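Local coordinates for PatF (Prochloron didemni, PDB 4BG2), which is a prenyltransferase-like protein of patellamide (cyanobactin) biosynthesis, whose own catalytic activity remains uncertain, at residues A108-S113 and E147-T152. Sequence-based numbering, arbitrary orientation.
Sequences AAHVNS and EELART
In the outer helical layer of an antiparallel beta barrel, the arrangement known from ABBA prenyltransferases, H110 near the end of helix 101-110 reaches across to T152 and L149 on helix 147-157. The imidazole and the threonine meet tip to tip: H110 NE2 and T152 OG1 form a hydrogen bond of 2.7 Å, nearly straight at 168°, with OG1 close to the ring plane. Histidine suits this place because NE2, far from the backbone, can donate or accept a hydrogen bond while the flat ring still offers a face for packing. Its CB already points toward helix 147-157, and CG, anti to the carbonyl carbon (chi1 -62°), carries on from it. On T152, OG1 is likewise anti to the carbonyl carbon (chi1 -56°); threonine fits because this hydroxyl, borne on the beta carbon, stays close to its own helix, 3.0 Å from E148 O, while still meeting NE2. L149 supplies the apolar half of the contact. Its CD2 methyl sits over one face of the ring in a CH-pi contact, 3.4 Å from the H110 ring centroid, and a branched leucine can bring that methyl in although its CB points to the flank. A109 CB lies over the opposite face, toward the rim, and its small methyl also approaches T152 CG2 at 4.4 Å. An alanine in place of H110 would probably strip T152 OG1 of its cross-helix partner and open a gap beneath L149 CD2. H110 O accepts bonds from S113 N, within a type I turn, and from W76 NE1. Past the turn, the backbone N of K115 hydrogen-bonds S113 OG and its NZ forms a salt bridge with E148 OE2, while H110 and L149 both rest on I116 of barrel strand 116-124, tying the two surface helices to the sheet.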
ATOM      1  N   ALA A 108       9.729   1.477 -17.685  1.00 31.75           N
ATOM      2  CA  ALA A 108      10.298   1.852 -18.975  1.00 34.64           C
ATOM      3  C   ALA A 108       9.467   2.958 -19.597  1.00 35.07           C
ATOM      4  O   ALA A 108      10.005   3.970 -20.015  1.00 39.65           O
ATOM      5  CB  ALA A 108      10.355   0.648 -19.911  1.00 35.40           C
ATOM      6  N   ALA A 109       8.149   2.789 -19.620  1.00 34.28           N
ATOM      7  CA  ALA A 109       7.276   3.759 -20.265  1.00 35.38           C
ATOM      8  C   ALA A 109       7.333   5.141 -19.632  1.00 34.85           C
ATOM      9  O   ALA A 109       7.341   6.137 -20.331  1.00 38.57           O
ATOM     10  CB  ALA A 109       5.848   3.259 -20.299  1.00 35.22           C
ATOM     11  N   HIS A 110       7.447   5.216 -18.317  1.00 34.44           N
ATOM     12  CA  HIS A 110       7.249   6.498 -17.648  1.00 33.33           C
ATOM     13  C   HIS A 110       8.432   6.994 -16.859  1.00 33.39           C
ATOM     14  O   HIS A 110       8.291   7.904 -16.046  1.00 33.31           O
ATOM     15  CB  HIS A 110       5.950   6.432 -16.844  1.00 32.77           C
ATOM     16  CG  HIS A 110       4.756   6.207 -17.712  1.00 32.57           C
ATOM     17  ND1 HIS A 110       4.356   7.128 -18.648  1.00 35.17           N
ATOM     18  CD2 HIS A 110       3.912   5.158 -17.840  1.00 32.68           C
ATOM     19  CE1 HIS A 110       3.315   6.666 -19.316  1.00 34.81           C
ATOM     20  NE2 HIS A 110       3.017   5.477 -18.837  1.00 33.65           N
ATOM     21  N   VAL A 111       9.610   6.453 -17.153  1.00 33.02           N
ATOM     22  CA  VAL A 111      10.848   6.876 -16.502  1.00 35.72           C
ATOM     23  C   VAL A 111      11.094   8.380 -16.571  1.00 37.30           C
ATOM     24  O   VAL A 111      11.502   8.964 -15.595  1.00 36.21           O
ATOM     25  CB  VAL A 111      12.101   6.130 -17.057  1.00 36.43           C
ATOM     26  CG1 VAL A 111      12.351   6.447 -18.524  1.00 38.68           C
ATOM     27  CG2 VAL A 111      13.323   6.462 -16.213  1.00 37.82           C
ATOM     28  N   ASN A 112      10.841   9.004 -17.719  1.00 41.23           N
ATOM     29  CA  ASN A 112      11.011  10.449 -17.852  1.00 43.39           C
ATOM     30  C   ASN A 112       9.770  11.251 -17.496  1.00 42.19           C
ATOM     31  O   ASN A 112       9.737  12.444 -17.746  1.00 41.71           O
ATOM     32  CB  ASN A 112      11.407  10.799 -19.284  1.00 47.73           C
ATOM     33  CG  ASN A 112      12.723  10.174 -19.682  1.00 51.49           C
ATOM     34  OD1 ASN A 112      13.724  10.279 -18.964  1.00 54.06           O
ATOM     35  ND2 ASN A 112      12.730   9.507 -20.835  1.00 53.82           N
ATOM     36  N   SER A 113       8.742  10.617 -16.930  1.00 41.69           N
ATOM     37  CA  SER A 113       7.552  11.379 -16.515  1.00 42.08           C
ATOM     38  C   SER A 113       7.913  12.330 -15.387  1.00 41.97           C
ATOM     39  O   SER A 113       8.689  11.977 -14.523  1.00 39.62           O
ATOM     40  CB  SER A 113       6.431  10.473 -16.038  1.00 40.15           C
ATOM     41  OG  SER A 113       5.334  11.265 -15.624  1.00 41.09           O
ATOM     42  N   GLU A 147      -3.764  10.980 -17.060  1.00 45.28           N
ATOM     43  CA  GLU A 147      -4.399   9.994 -17.933  1.00 46.31           C
ATOM     44  C   GLU A 147      -3.432   9.038 -18.631  1.00 44.30           C
ATOM     45  O   GLU A 147      -3.732   7.842 -18.705  1.00 41.79           O
ATOM     46  CB  GLU A 147      -5.280  10.661 -18.989  1.00 51.04           C
ATOM     47  CG  GLU A 147      -6.706  10.844 -18.515  1.00 55.82           C
ATOM     48  CD  GLU A 147      -7.692  11.055 -19.637  1.00 59.39           C
ATOM     49  OE1 GLU A 147      -7.690  10.246 -20.578  1.00 61.26           O
ATOM     50  OE2 GLU A 147      -8.483  12.016 -19.571  1.00 65.65           O
ATOM     51  N   GLU A 148      -2.289   9.530 -19.123  1.00 43.13           N
ATOM     52  CA  GLU A 148      -1.343   8.638 -19.820  1.00 43.92           C
ATOM     53  C   GLU A 148      -0.731   7.557 -18.907  1.00 39.15           C
ATOM     54  O   GLU A 148      -0.516   6.416 -19.328  1.00 37.63           O
ATOM     55  CB  GLU A 148      -0.262   9.420 -20.585  1.00 47.69           C
ATOM     56  CG  GLU A 148       0.920   9.966 -19.786  1.00 50.61           C
ATOM     57  CD  GLU A 148       0.652  11.319 -19.141  1.00 55.12           C
ATOM     58  OE1 GLU A 148      -0.409  11.473 -18.476  1.00 59.88           O
ATOM     59  OE2 GLU A 148       1.510  12.223 -19.288  1.00 57.20           O
ATOM     60  N   LEU A 149      -0.479   7.901 -17.644  1.00 37.58           N
ATOM     61  CA  LEU A 149       0.005   6.920 -16.668  1.00 33.38           C
ATOM     62  C   LEU A 149      -1.065   5.871 -16.421  1.00 32.38           C
ATOM     63  O   LEU A 149      -0.786   4.674 -16.414  1.00 32.10           O
ATOM     64  CB  LEU A 149       0.360   7.593 -15.336  1.00 33.79           C
ATOM     65  CG  LEU A 149       1.401   8.708 -15.359  1.00 35.94           C
ATOM     66  CD1 LEU A 149       1.749   9.174 -13.959  1.00 34.93           C
ATOM     67  CD2 LEU A 149       2.644   8.229 -16.084  1.00 37.95           C
ATOM     68  N   ALA A 150      -2.292   6.336 -16.188  1.00 33.85           N
ATOM     69  CA  ALA A 150      -3.419   5.471 -15.866  1.00 32.70           C
ATOM     70  C   ALA A 150      -3.759   4.571 -17.035  1.00 33.70           C
ATOM     71  O   ALA A 150      -4.137   3.422 -16.818  1.00 33.47           O
ATOM     72  CB  ALA A 150      -4.637   6.302 -15.476  1.00 33.96           C
ATOM     73  N   ARG A 151      -3.618   5.068 -18.269  1.00 36.57           N
ATOM     74  CA  ARG A 151      -3.817   4.221 -19.469  1.00 38.83           C
ATOM     75  C   ARG A 151      -2.853   3.058 -19.548  1.00 36.43           C
ATOM     76  O   ARG A 151      -3.254   1.920 -19.762  1.00 36.56           O
ATOM     77  CB  ARG A 151      -3.663   5.008 -20.764  1.00 44.22           C
ATOM     78  CG  ARG A 151      -4.926   5.728 -21.165  1.00 49.97           C
ATOM     79  CD  ARG A 151      -4.853   6.276 -22.574  1.00 54.63           C
ATOM     80  NE  ARG A 151      -6.198   6.720 -22.924  1.00 60.09           N
ATOM     81  CZ  ARG A 151      -6.685   7.922 -22.646  1.00 61.69           C
ATOM     82  NH1 ARG A 151      -5.917   8.844 -22.067  1.00 62.25           N
ATOM     83  NH2 ARG A 151      -7.942   8.205 -22.976  1.00 63.96           N
ATOM     84  N   THR A 152      -1.570   3.354 -19.379  1.00 36.32           N
ATOM     85  CA  THR A 152      -0.543   2.319 -19.373  1.00 33.37           C
ATOM     86  C   THR A 152      -0.868   1.247 -18.332  1.00 33.25           C
ATOM     87  O   THR A 152      -0.864   0.057 -18.647  1.00 32.57           O
ATOM     88  CB  THR A 152       0.818   2.918 -19.056  1.00 32.24           C
ATOM     89  OG1 THR A 152       1.121   3.966 -19.992  1.00 31.90           O
ATOM     90  CG2 THR A 152       1.901   1.836 -19.098  1.00 31.49           C
TER